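Local coordinates for protein salmonella typhimurium DB7155 bacteriophage DET7 tailspike (Bacteriophage, PDB 2V5I) that binds and hydrolyses the O-antigen polysaccharide of its Salmonella host, serving as the trimeric receptor-binding tailspike of the phage, at the interface of chains A and B. Residues are numbered along the deposited sequence; one frame, centred on the assembly and turned at random. Chains: chain A/B, Salmonella typhimurium DB7155 bacteriophage DET7 tailspike.

The interface of chains A and B. Residues chain A 447-449; chain B 431, 433, 436, 460-462.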
ATOM      1  N   ILE A 447       2.118  -9.185 -26.734  1.00  9.92           N
ATOM      2  CA  ILE A 447       3.472  -9.636 -27.098  1.00 10.82           C
ATOM      3  C   ILE A 447       3.631 -11.071 -26.633  1.00 11.15           C
ATOM      4  O   ILE A 447       3.504 -11.342 -25.465  1.00 11.90           O
ATOM      5  CB  ILE A 447       4.565  -8.771 -26.453  1.00 11.78           C
ATOM      6  CG1 ILE A 447       4.309  -7.280 -26.656  1.00 11.68           C
ATOM      7  CG2 ILE A 447       5.923  -9.149 -27.092  1.00 11.68           C
ATOM      8  CD1 ILE A 447       5.131  -6.315 -25.812  1.00 15.66           C
ATOM      9  N   GLY A 448       3.987 -11.960 -27.567  1.00 10.92           N
ATOM     10  CA  GLY A 448       4.336 -13.318 -27.265  1.00 10.75           C
ATOM     11  C   GLY A 448       5.843 -13.486 -27.146  1.00  9.96           C
ATOM     12  O   GLY A 448       6.625 -13.141 -28.044  1.00 11.17           O
ATOM     13  N   PHE A 449       6.227 -14.060 -26.012  1.00 11.18           N
ATOM     14  CA  PHE A 449       7.611 -14.370 -25.682  1.00 12.63           C
ATOM     15  C   PHE A 449       7.861 -15.876 -25.728  1.00 11.43           C
ATOM     16  O   PHE A 449       7.033 -16.691 -25.341  1.00 12.49           O
ATOM     17  CB  PHE A 449       7.992 -13.804 -24.286  1.00 12.33           C
ATOM     18  CG  PHE A 449       8.179 -12.332 -24.268  1.00 11.38           C
ATOM     19  CD1 PHE A 449       9.428 -11.756 -24.566  1.00 12.60           C
ATOM     20  CD2 PHE A 449       7.120 -11.491 -23.984  1.00 13.97           C
ATOM     21  CE1 PHE A 449       9.579 -10.394 -24.583  1.00 16.06           C
ATOM     22  CE2 PHE A 449       7.260 -10.161 -24.000  1.00 14.70           C
ATOM     23  CZ  PHE A 449       8.496  -9.588 -24.301  1.00 16.13           C
TER
ATOM     24  N   ILE B 431      12.192  -5.653 -23.127  1.00 14.82           N
ATOM     25  CA  ILE B 431      11.744  -6.647 -22.169  1.00 15.83           C
ATOM     26  C   ILE B 431      12.240  -8.012 -22.583  1.00 15.92           C
ATOM     27  O   ILE B 431      12.121  -8.380 -23.753  1.00 16.10           O
ATOM     28  CB  ILE B 431      10.211  -6.724 -22.209  1.00 18.55           C
ATOM     29  CG1 ILE B 431       9.577  -5.413 -21.767  1.00 23.28           C
ATOM     30  CG2 ILE B 431       9.700  -7.848 -21.387  1.00 18.71           C
ATOM     31  CD1 ILE B 431       8.118  -5.358 -22.141  1.00 25.35           C
ATOM     32  N   VAL B 433      11.557 -11.751 -20.949  1.00 14.89           N
ATOM     33  CA  VAL B 433      10.878 -12.523 -19.921  1.00 14.05           C
ATOM     34  C   VAL B 433      10.644 -13.940 -20.371  1.00 14.16           C
ATOM     35  O   VAL B 433      10.606 -14.188 -21.577  1.00 15.71           O
ATOM     36  CB  VAL B 433       9.531 -11.890 -19.488  0.70 14.10           C
ATOM     37  CG1 VAL B 433       9.766 -10.572 -18.789  0.70 18.95           C
ATOM     38  CG2 VAL B 433       8.588 -11.727 -20.683  0.70 11.83           C
ATOM     39  N   LEU B 436       4.980 -13.649 -20.698  1.00 11.19           N
ATOM     40  CA  LEU B 436       4.157 -12.484 -20.314  1.00 10.96           C
ATOM     41  C   LEU B 436       2.719 -12.914 -20.598  1.00 12.06           C
ATOM     42  O   LEU B 436       2.426 -13.322 -21.721  1.00 12.20           O
ATOM     43  CB  LEU B 436       4.526 -11.267 -21.162  1.00 12.08           C
ATOM     44  CG  LEU B 436       3.913  -9.932 -20.775  1.00 13.47           C
ATOM     45  CD1 LEU B 436       4.421  -9.507 -19.442  1.00 15.23           C
ATOM     46  CD2 LEU B 436       4.210  -8.874 -21.809  1.00 15.28           C
ATOM     47  N   ILE B 460       5.518 -10.713 -31.951  1.00  8.78           N
ATOM     48  CA  ILE B 460       6.112 -11.995 -31.617  1.00  8.17           C
ATOM     49  C   ILE B 460       7.592 -11.734 -31.373  1.00 10.63           C
ATOM     50  O   ILE B 460       8.355 -11.526 -32.332  1.00  9.26           O
ATOM     51  CB  ILE B 460       5.977 -13.016 -32.804  1.00  9.69           C
ATOM     52  CG1 ILE B 460       4.515 -13.157 -33.226  1.00 10.66           C
ATOM     53  CG2 ILE B 460       6.531 -14.373 -32.375  1.00 10.87           C
ATOM     54  CD1 ILE B 460       4.249 -13.934 -34.504  1.00 13.05           C
ATOM     55  N   ASN B 461       8.024 -11.751 -30.115  1.00  9.48           N
ATOM     56  CA  ASN B 461       9.389 -11.326 -29.788  1.00 10.24           C
ATOM     57  C   ASN B 461      10.475 -12.106 -30.540  1.00 10.47           C
ATOM     58  O   ASN B 461      11.476 -11.507 -30.949  1.00 12.38           O
ATOM     59  CB  ASN B 461       9.596 -11.401 -28.263  1.00 11.86           C
ATOM     60  CG  ASN B 461      10.962 -10.929 -27.851  1.00 13.16           C
ATOM     61  OD1 ASN B 461      11.834 -11.773 -27.654  1.00 13.68           O
ATOM     62  ND2 ASN B 461      11.178  -9.614 -27.763  1.00 14.83           N
ATOM     63  N   LYS B 462      10.254 -13.410 -30.667  1.00 10.61           N
ATOM     64  CA  LYS B 462      11.220 -14.302 -31.388  1.00 12.05           C
ATOM     65  C   LYS B 462      11.406 -13.851 -32.820  1.00 13.25           C
ATOM     66  O   LYS B 462      12.516 -13.940 -33.385  1.00 15.95           O
ATOM     67  CB  LYS B 462      10.700 -15.731 -31.364  1.00 12.91           C
ATOM     68  CG  LYS B 462      11.540 -16.753 -32.174  1.00 17.26           C
ATOM     69  CD  LYS B 462      10.934 -18.131 -31.969  1.00 14.80           C
ATOM     70  CE  LYS B 462      11.589 -19.143 -32.924  1.00 22.94           C
ATOM     71  NZ  LYS B 462      11.168 -20.543 -32.630  1.00 27.50           N
TER
HETATM   72  O   HOH W   1       8.253 -14.901 -29.259  1.00 12.08           O
HETATM   73  O   HOH W   2       4.167 -13.732 -23.958  1.00 15.15           O
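A:Phe449 presses its ring between two stretches of chain B, with B:Val433 over one face and B:Asn461 alongside the CD1-CE1 rim, displaced to the opposite side of the ring plane. Its CG stands anti to its own carbonyl carbon (chi1 -74°), which sends the ring away from strand 443-448 into chain B. From the root outward, CB passes the carbonyl oxygen of B:Val433, and CG lies under the methyl CG2 of that valine. This methyl sits over the ring in a CH-pi contact, 3.7 Å from the centroid and displaced toward the rim. CD2 nears it to 3.6 Å and also touches CB of B:Leu436, while CE2 meets the CD2 methyl of that leucine. On the opposite rim CD1 faces CB and CG of B:Asn461; CE1 comes within 3.6 Å of its CG and also approaches the carbonyl oxygen of B:Ile431. The asparagine amide plane, turned 30° from the ring, flanks it instead of stacking on it. CZ, the tip, ends 3.6 Å from the methyl CG2 of B:Ile431, whose side chain crosses the phenylalanine nearly at a right angle. Beside the ring, A:Gly448 and B:Ile460 form a parallel beta bridge, continued by the hydrogen bond from B:Asn461 N to A:Gly448 O (2.9 Å, 161° at H). Water 1 joins that same oxygen to B:Lys462 N. Water 2, in plane at the ring edge, links A:Ile447 O and A:Phe449 N to B:Leu436 O, 2.9 Å from the water. Greasy packing and backbone pairing together join neighbouring subunits, probably near where the beta-helix gives way to the intertwined C-terminal region, and likely help hold the tailspike trimer together.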